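Trypsin-resistant surface T6 protein (Streptococcus pyogenes serotype M6, PDB 4P0D) serves as the backbone pilin of streptococcal surface pili, a modular Ig-like subunit probably polymerised and attached to the cell wall by sortase. Local coordinates at residues K11-E16 with G138-A143; A93-A98 with P111-A116; P19-Y24 with A98-A103. The protein carries 1 engineered substitution. All blocks are in the same frame, centred on the assembly; numbering follows the deposited sequence.

Contact 1 (K11-E16 with G138-A143); sequences KITNIE and GQTSVA
The carbonyl oxygen of Lys-11 is held by two neighbours on the partner strand: Ser-141 N gives it a hydrogen bond of 2.9 Å, and Thr-140 CA adds a CA-H...O contact at 3.3 Å. Ser-141 O is gripped in the same manner, by Thr-13 N and the CA-H of Ile-12. The parallel ladder starts at Lys-11 N on Gln-139 O and finishes with Ala-143 N on Thr-13 O. Beyond it Asn-14 takes a positive phi (62°), which asparagine tolerates better than most residues, and its ND2 bonds Ala-143 O at 3.1 Å, with that oxygen close to the plane of the Asn-14 side-chain amide. On one face the beta-branched Thr-13 and Val-142 suit an extended chain and meet with OG1 against CG2 at 3.5 Å. The stretched methylene stem of Lys-11 runs beside Thr-140, its CD lying 4.0 Å from Thr-140 CG2. On the other face Ile-12 CG2 touches Ala-143 CB at 3.8 Å, and both Ile-12 and Ser-141 rest on Ile-112 of strand 108-116. Parallel pairing of an early strand with one far along the chain recalls the first and last strands of immunoglobulin-like domains.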
loop_
_atom_site.group_PDB
_atom_site.type_symbol
_atom_site.label_atom_id
_atom_site.label_comp_id
_atom_site.label_asym_id
_atom_site.label_seq_id
_atom_site.Cartn_x
_atom_site.Cartn_y
_atom_site.Cartn_z
ATOM N N LYS A 11 -38.933 3.338 0.470
ATOM C CA LYS A 11 -38.052 2.787 1.478
ATOM C C LYS A 11 -36.850 2.079 0.862
ATOM O O LYS A 11 -36.959 1.371 -0.139
ATOM C CB LYS A 11 -38.850 1.837 2.365
ATOM C CG LYS A 11 -38.039 1.111 3.428
ATOM C CD LYS A 11 -38.969 0.322 4.337
ATOM C CE LYS A 11 -38.211 -0.478 5.380
ATOM N NZ LYS A 11 -39.147 -0.888 6.467
ATOM N N ILE A 12 -35.700 2.283 1.480
ATOM C CA ILE A 12 -34.483 1.615 1.082
ATOM C C ILE A 12 -33.983 0.811 2.286
ATOM O O ILE A 12 -33.885 1.347 3.391
ATOM C CB ILE A 12 -33.411 2.616 0.628
ATOM C CG1 ILE A 12 -33.928 3.429 -0.567
ATOM C CG2 ILE A 12 -32.141 1.873 0.213
ATOM C CD1 ILE A 12 -33.113 4.674 -0.871
ATOM N N THR A 13 -33.719 -0.474 2.084
ATOM C CA THR A 13 -33.093 -1.307 3.123
ATOM C C THR A 13 -31.651 -1.693 2.759
ATOM O O THR A 13 -31.159 -1.361 1.670
ATOM C CB THR A 13 -33.895 -2.589 3.377
ATOM O OG1 THR A 13 -33.972 -3.315 2.156
ATOM C CG2 THR A 13 -35.286 -2.263 3.867
ATOM N N ASN A 14 -30.978 -2.380 3.681
ATOM C CA ASN A 14 -29.598 -2.828 3.486
ATOM C C ASN A 14 -28.614 -1.687 3.296
ATOM O O ASN A 14 -27.671 -1.784 2.498
ATOM C CB ASN A 14 -29.472 -3.830 2.316
ATOM C CG ASN A 14 -28.204 -4.667 2.403
ATOM O OD1 ASN A 14 -27.807 -5.067 3.501
ATOM N ND2 ASN A 14 -27.551 -4.921 1.263
ATOM N N ILE A 15 -28.792 -0.623 4.072
ATOM C CA ILE A 15 -27.908 0.522 4.018
ATOM C C ILE A 15 -26.777 0.315 5.022
ATOM O O ILE A 15 -26.995 0.327 6.240
ATOM C CB ILE A 15 -28.654 1.836 4.316
ATOM C CG1 ILE A 15 -29.822 2.006 3.344
ATOM C CG2 ILE A 15 -27.709 3.031 4.197
ATOM C CD1 ILE A 15 -30.554 3.327 3.454
ATOM N N GLU A 16 -25.571 0.107 4.500
ATOM C CA GLU A 16 -24.396 -0.132 5.314
ATOM C C GLU A 16 -23.419 1.016 5.155
ATOM O O GLU A 16 -23.364 1.667 4.115
ATOM C CB GLU A 16 -23.725 -1.430 4.870
ATOM C CG GLU A 16 -24.481 -2.707 5.208
ATOM C CD GLU A 16 -23.945 -3.907 4.421
ATOM O OE1 GLU A 16 -24.115 -3.982 3.177
ATOM O OE2 GLU A 16 -23.337 -4.773 5.045
ATOM N N GLY A 138 -46.511 2.479 -2.208
ATOM C CA GLY A 138 -45.113 2.811 -2.044
ATOM C C GLY A 138 -44.196 1.766 -2.691
ATOM O O GLY A 138 -44.609 0.972 -3.545
ATOM N N GLN A 139 -42.939 1.784 -2.281
ATOM C CA GLN A 139 -41.969 0.857 -2.823
ATOM C C GLN A 139 -40.861 0.677 -1.811
ATOM O O GLN A 139 -40.466 1.622 -1.153
ATOM C CB GLN A 139 -41.386 1.358 -4.160
ATOM C CG GLN A 139 -40.633 0.270 -4.921
ATOM C CD GLN A 139 -40.145 0.679 -6.306
ATOM O OE1 GLN A 139 -40.368 1.796 -6.777
ATOM N NE2 GLN A 139 -39.457 -0.252 -6.970
ATOM N N THR A 140 -40.381 -0.552 -1.697
ATOM C CA THR A 140 -39.211 -0.878 -0.885
ATOM C C THR A 140 -38.175 -1.523 -1.788
ATOM O O THR A 140 -38.499 -2.462 -2.528
ATOM C CB THR A 140 -39.587 -1.846 0.236
ATOM O OG1 THR A 140 -40.673 -1.282 0.985
ATOM C CG2 THR A 140 -38.397 -2.110 1.161
ATOM N N SER A 141 -36.942 -1.017 -1.743
ATOM C CA SER A 141 -35.841 -1.585 -2.515
ATOM C C SER A 141 -34.657 -1.914 -1.617
ATOM O O SER A 141 -34.334 -1.161 -0.723
ATOM C CB SER A 141 -35.391 -0.628 -3.612
ATOM O OG SER A 141 -36.502 -0.283 -4.416
ATOM N N VAL A 142 -34.011 -3.035 -1.896
ATOM C CA VAL A 142 -32.779 -3.438 -1.206
ATOM C C VAL A 142 -31.565 -2.783 -1.879
ATOM O O VAL A 142 -31.289 -2.996 -3.071
ATOM C CB VAL A 142 -32.648 -4.968 -1.210
ATOM C CG1 VAL A 142 -31.379 -5.422 -0.492
ATOM C CG2 VAL A 142 -33.883 -5.594 -0.556
ATOM N N ALA A 143 -30.850 -1.968 -1.123
ATOM C CA ALA A 143 -29.688 -1.310 -1.644
ATOM C C ALA A 143 -28.652 -2.372 -1.952
ATOM O O ALA A 143 -28.612 -3.429 -1.291
ATOM C CB ALA A 143 -29.146 -0.298 -0.668
#

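Contact 2 (A93-A98 with P111-A116); sequences ASVYIA and PILLAA
Val-95 carries CG1 anti to its backbone N (chi1 -168°), Leu-113 does the same with CG (chi1 175°), and a Leu-113 chi2 of 76° turns CD1 toward Val-95; the two side chains slant across each other on one face of an antiparallel beta hairpin. Six backbone hydrogen bonds join its strands, through the hydrogen-bonded pairs Ser-94 with Ala-116, Tyr-96 with Leu-114 and Ala-98 with Ile-112. The shortest runs from Tyr-96 N to Leu-114 O, 2.6 Å, nearly in line with the carbonyl. Val-95 and Ile-97, whose branching at CB agrees with extended backbone, share their face with Leu-113 and Ala-115. Phe-41 and Tyr-43 of strand 38-43 pack on Val-95, while Leu-124 reaches both Val-95 and Ala-115.

The opposite face, with Tyr-96, Ala-98, Ile-112 and Leu-114, packs on strand 7-13. There the small Ala-98 lets larger neighbours close in: its CB lies 4.1 Å from Ile-112 CB and 4.3 Å from Leu-114 CD1, and Ile-12 packs against Ala-98 and Leu-114. Tyr-96 sets its ring edge-to-face with Tyr-88. Back on the Val-95 face, the forked end of leucine does the bridging: Leu-113 CD1 touches Val-95 CG1 at 3.6 Å and Ile-97 CD1 at 3.8 Å, and lies 3.4 Å from Tyr-96 O.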
loop_
_atom_site.group_PDB
_atom_site.type_symbol
_atom_site.label_atom_id
_atom_site.label_comp_id
_atom_site.label_asym_id
_atom_site.label_seq_id
_atom_site.Cartn_x
_atom_site.Cartn_y
_atom_site.Cartn_z
ATOM N N ALA A 93 -48.203 10.475 -6.676
ATOM C CA ALA A 93 -47.485 9.566 -7.540
ATOM C C ALA A 93 -46.303 10.326 -8.123
ATOM O O ALA A 93 -46.428 11.490 -8.505
ATOM C CB ALA A 93 -48.382 9.024 -8.646
ATOM N N SER A 94 -45.145 9.674 -8.102
ATOM C CA SER A 94 -43.886 10.291 -8.469
ATOM C C SER A 94 -42.812 9.228 -8.597
ATOM O O SER A 94 -42.950 8.123 -8.064
ATOM C CB SER A 94 -43.484 11.348 -7.445
ATOM O OG SER A 94 -43.799 10.916 -6.137
ATOM N N VAL A 95 -41.751 9.580 -9.323
ATOM C CA VAL A 95 -40.671 8.653 -9.671
ATOM C C VAL A 95 -39.359 9.317 -9.297
ATOM O O VAL A 95 -39.148 10.482 -9.620
ATOM C CB VAL A 95 -40.686 8.351 -11.181
ATOM C CG1 VAL A 95 -39.765 7.184 -11.515
ATOM C CG2 VAL A 95 -42.108 8.060 -11.644
ATOM N N TYR A 96 -38.493 8.576 -8.614
ATOM C CA TYR A 96 -37.218 9.088 -8.107
ATOM C C TYR A 96 -36.030 8.185 -8.451
ATOM O O TYR A 96 -36.155 6.983 -8.573
ATOM C CB TYR A 96 -37.254 9.216 -6.569
ATOM C CG TYR A 96 -38.264 10.192 -6.016
ATOM C CD1 TYR A 96 -39.590 9.821 -5.837
ATOM C CD2 TYR A 96 -37.886 11.490 -5.665
ATOM C CE1 TYR A 96 -40.514 10.712 -5.335
ATOM C CE2 TYR A 96 -38.807 12.387 -5.155
ATOM C CZ TYR A 96 -40.115 11.985 -4.995
ATOM O OH TYR A 96 -41.029 12.868 -4.495
ATOM N N ILE A 97 -34.863 8.794 -8.565
ATOM C CA ILE A 97 -33.599 8.064 -8.514
ATOM C C ILE A 97 -32.994 8.365 -7.158
ATOM O O ILE A 97 -32.863 9.526 -6.796
ATOM C CB ILE A 97 -32.630 8.552 -9.604
ATOM C CG1 ILE A 97 -33.185 8.217 -10.994
ATOM C CG2 ILE A 97 -31.241 7.937 -9.420
ATOM C CD1 ILE A 97 -33.440 6.746 -11.241
ATOM N N ALA A 98 -32.622 7.323 -6.416
ATOM C CA ALA A 98 -31.898 7.509 -5.169
ATOM C C ALA A 98 -30.426 7.196 -5.391
ATOM O O ALA A 98 -30.096 6.173 -5.995
ATOM C CB ALA A 98 -32.495 6.625 -4.087
ATOM N N PRO A 111 -27.176 2.780 -8.201
ATOM C CA PRO A 111 -28.356 3.682 -8.173
ATOM C C PRO A 111 -29.659 2.924 -7.904
ATOM O O PRO A 111 -29.733 1.739 -8.178
ATOM C CB PRO A 111 -28.398 4.265 -9.578
ATOM C CG PRO A 111 -27.154 3.842 -10.264
ATOM C CD PRO A 111 -26.613 2.647 -9.556
ATOM N N ILE A 112 -30.670 3.598 -7.376
ATOM C CA ILE A 112 -31.967 2.970 -7.123
ATOM C C ILE A 112 -33.081 3.791 -7.756
ATOM O O ILE A 112 -33.074 5.020 -7.686
ATOM C CB ILE A 112 -32.257 2.787 -5.621
ATOM C CG1 ILE A 112 -31.125 2.015 -4.938
ATOM C CG2 ILE A 112 -33.570 2.025 -5.428
ATOM C CD1 ILE A 112 -31.237 1.977 -3.422
ATOM N N LEU A 113 -34.000 3.095 -8.423
ATOM C CA LEU A 113 -35.230 3.699 -8.914
ATOM C C LEU A 113 -36.390 3.396 -7.969
ATOM O O LEU A 113 -36.717 2.234 -7.727
ATOM C CB LEU A 113 -35.580 3.172 -10.300
ATOM C CG LEU A 113 -36.925 3.640 -10.863
ATOM C CD1 LEU A 113 -36.842 5.072 -11.354
ATOM C CD2 LEU A 113 -37.344 2.702 -11.986
ATOM N N LEU A 114 -37.026 4.452 -7.476
ATOM C CA LEU A 114 -38.178 4.317 -6.609
ATOM C C LEU A 114 -39.354 5.100 -7.176
ATOM O O LEU A 114 -39.188 6.194 -7.720
ATOM C CB LEU A 114 -37.870 4.829 -5.205
ATOM C CG LEU A 114 -36.812 4.023 -4.439
ATOM C CD1 LEU A 114 -36.307 4.822 -3.251
ATOM C CD2 LEU A 114 -37.331 2.671 -3.968
ATOM N N ALA A 115 -40.541 4.551 -7.015
ATOM C CA ALA A 115 -41.745 5.218 -7.515
ATOM C C ALA A 115 -42.916 4.979 -6.578
ATOM O O ALA A 115 -43.054 3.877 -6.057
ATOM C CB ALA A 115 -42.081 4.705 -8.907
ATOM N N ALA A 116 -43.734 6.016 -6.347
ATOM C CA ALA A 116 -45.056 5.835 -5.744
ATOM C C ALA A 116 -46.082 5.801 -6.873
ATOM O O ALA A 116 -46.111 6.705 -7.727
ATOM C CB ALA A 116 -45.369 6.932 -4.754
#

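Contact 3 (P19-Y24 with A98-A103); sequences PTVTLY and ALLTGA
Pro-19, Leu-99 and Leu-100 give up the largest areas where these two antiparallel strands meet. Pro-19 stands just ahead of its strand, a position where the lack of an N-H costs no sheet bond. Its ring lies alongside Leu-100, CG 4.0 Å from Leu-100 CD2, and its CB comes within 3.1 Å of Thr-101 O, the carbonyl that accepts from Thr-20 N. Leu-100 points the same way as Val-21, its CD2 also 4.0 Å from Val-21 CG2, and beyond the strands it packs on Ile-15, Tyr-109 and Ile-112. Farther along this apolar face Leu-23 CD1 presses on Ala-98 CB at 3.4 Å, closer than usual van der Waals contact.

Leu-99 faces the other way and crosses Tyr-24 at about a right angle. Its chi1 of -60° sets CG 3.9 Å from Tyr-24 CE2, and CD1, with chi2 177°, comes to 3.7 Å from that atom. Leu-99 also carries the sheet onto Ala-63 and Asn-67 of helix 56-68. Its carbonyl oxygen has two hydrogen-bond donors, Thr-22 N at 3.0 Å and a water at 2.8 Å. The face of Val-21, Leu-23 and Leu-100 is thus apolar packing; on the other, the hydroxyls of Thr-22 and Thr-101 hold that same water, which joins the strands beside Leu-99.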
loop_
_atom_site.group_PDB
_atom_site.type_symbol
_atom_site.label_atom_id
_atom_site.label_comp_id
_atom_site.label_asym_id
_atom_site.label_seq_id
_atom_site.Cartn_x
_atom_site.Cartn_y
_atom_site.Cartn_z
ATOM N N PRO A 19 -24.085 6.020 4.514
ATOM C CA PRO A 19 -23.971 6.976 3.417
ATOM C C PRO A 19 -24.991 8.116 3.534
ATOM O O PRO A 19 -25.884 8.074 4.361
ATOM C CB PRO A 19 -24.285 6.124 2.198
ATOM C CG PRO A 19 -25.300 5.152 2.717
ATOM C CD PRO A 19 -24.850 4.824 4.116
ATOM N N THR A 20 -24.829 9.123 2.691
ATOM C CA THR A 20 -25.828 10.139 2.448
ATOM C C THR A 20 -26.782 9.578 1.417
ATOM O O THR A 20 -26.361 8.932 0.447
ATOM C CB THR A 20 -25.147 11.394 1.872
ATOM O OG1 THR A 20 -24.260 11.918 2.856
ATOM C CG2 THR A 20 -26.138 12.433 1.483
ATOM N N VAL A 21 -28.067 9.802 1.622
ATOM C CA VAL A 21 -29.073 9.385 0.666
ATOM C C VAL A 21 -29.761 10.645 0.111
ATOM O O VAL A 21 -30.292 11.476 0.875
ATOM C CB VAL A 21 -30.108 8.438 1.307
ATOM C CG1 VAL A 21 -31.122 7.993 0.273
ATOM C CG2 VAL A 21 -29.409 7.234 1.930
ATOM N N THR A 22 -29.719 10.776 -1.208
ATOM C CA THR A 22 -30.373 11.850 -1.920
ATOM C C THR A 22 -31.356 11.264 -2.929
ATOM O O THR A 22 -30.998 10.381 -3.708
ATOM C CB THR A 22 -29.360 12.720 -2.664
ATOM O OG1 THR A 22 -28.246 13.028 -1.808
ATOM C CG2 THR A 22 -30.027 14.014 -3.134
ATOM N N LEU A 23 -32.589 11.762 -2.919
ATOM C CA LEU A 23 -33.605 11.345 -3.868
ATOM C C LEU A 23 -33.808 12.480 -4.883
ATOM O O LEU A 23 -33.974 13.643 -4.500
ATOM C CB LEU A 23 -34.914 11.004 -3.158
ATOM C CG LEU A 23 -35.176 9.515 -2.926
ATOM C CD1 LEU A 23 -34.096 8.874 -2.055
ATOM C CD2 LEU A 23 -36.556 9.325 -2.300
ATOM N N TYR A 24 -33.759 12.138 -6.167
ATOM C CA TYR A 24 -33.944 13.127 -7.229
ATOM C C TYR A 24 -35.215 12.815 -7.959
ATOM O O TYR A 24 -35.342 11.747 -8.552
ATOM C CB TYR A 24 -32.780 13.068 -8.209
ATOM C CG TYR A 24 -31.434 13.297 -7.566
ATOM C CD1 TYR A 24 -30.948 14.576 -7.384
ATOM C CD2 TYR A 24 -30.635 12.223 -7.158
ATOM C CE1 TYR A 24 -29.711 14.802 -6.807
ATOM C CE2 TYR A 24 -29.402 12.438 -6.571
ATOM C CZ TYR A 24 -28.935 13.738 -6.400
ATOM O OH TYR A 24 -27.687 13.991 -5.815
ATOM N N ALA A 98 -32.622 7.323 -6.416
ATOM C CA ALA A 98 -31.898 7.509 -5.169
ATOM C C ALA A 98 -30.426 7.196 -5.391
ATOM O O ALA A 98 -30.096 6.173 -5.995
ATOM C CB ALA A 98 -32.495 6.625 -4.087
ATOM N N LEU A 99 -29.557 8.098 -4.943
ATOM C CA LEU A 99 -28.120 7.855 -4.880
ATOM C C LEU A 99 -27.634 7.826 -3.419
ATOM O O LEU A 99 -27.938 8.738 -2.612
ATOM C CB LEU A 99 -27.327 8.906 -5.665
ATOM C CG LEU A 99 -27.646 9.002 -7.169
ATOM C CD1 LEU A 99 -26.836 10.131 -7.804
ATOM C CD2 LEU A 99 -27.396 7.687 -7.902
ATOM N N LEU A 100 -26.867 6.783 -3.108
ATOM C CA LEU A 100 -26.239 6.622 -1.798
ATOM C C LEU A 100 -24.733 6.862 -1.961
ATOM O O LEU A 100 -24.058 6.121 -2.707
ATOM C CB LEU A 100 -26.515 5.222 -1.236
ATOM C CG LEU A 100 -27.991 4.863 -0.968
ATOM C CD1 LEU A 100 -28.644 4.204 -2.180
ATOM C CD2 LEU A 100 -28.109 3.919 0.219
ATOM N N THR A 101 -24.225 7.902 -1.302
ATOM C CA THR A 101 -22.848 8.381 -1.503
ATOM C C THR A 101 -22.157 8.554 -0.168
ATOM O O THR A 101 -22.804 8.561 0.873
ATOM C CB THR A 101 -22.808 9.765 -2.190
ATOM O OG1 THR A 101 -23.625 10.680 -1.458
ATOM C CG2 THR A 101 -23.302 9.688 -3.594
ATOM N N GLY A 102 -20.828 8.651 -0.212
ATOM C CA GLY A 102 -20.019 8.965 0.956
ATOM C C GLY A 102 -20.044 8.009 2.143
ATOM O O GLY A 102 -19.780 8.435 3.256
ATOM N N ALA A 103 -20.368 6.737 1.931
ATOM C CA ALA A 103 -20.332 5.749 3.024
ATOM C C ALA A 103 -18.960 5.795 3.674
ATOM O O ALA A 103 -17.931 5.810 2.979
ATOM C CB ALA A 103 -20.632 4.345 2.510
HETATM O O HOH W 1 -26.224 10.988 -2.407
#

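In the fold
From the N terminus, strand 7-13 enters contact 1 at once, but its partner 138-143 arrives only after 121 intervening residues, so contact 1 closes the widest loop and encloses the other two. Strand 20-31 follows and waits for 98-103, closing contact 3 over 73 residues. Contact 2, the hairpin of 93-98 with 111-116, closes over just 12. Its segments alternate with those of contact 3, so the two cross, and they share Ala-98: strand 94-101 is flanked by 20-31 and 108-116. Strand 108-116 in turn pairs with 139-155, leading back to contact 1. Ile-12 packs on Val-21, tying contact 1 to contact 3 inside the N-terminal Ig-like domain.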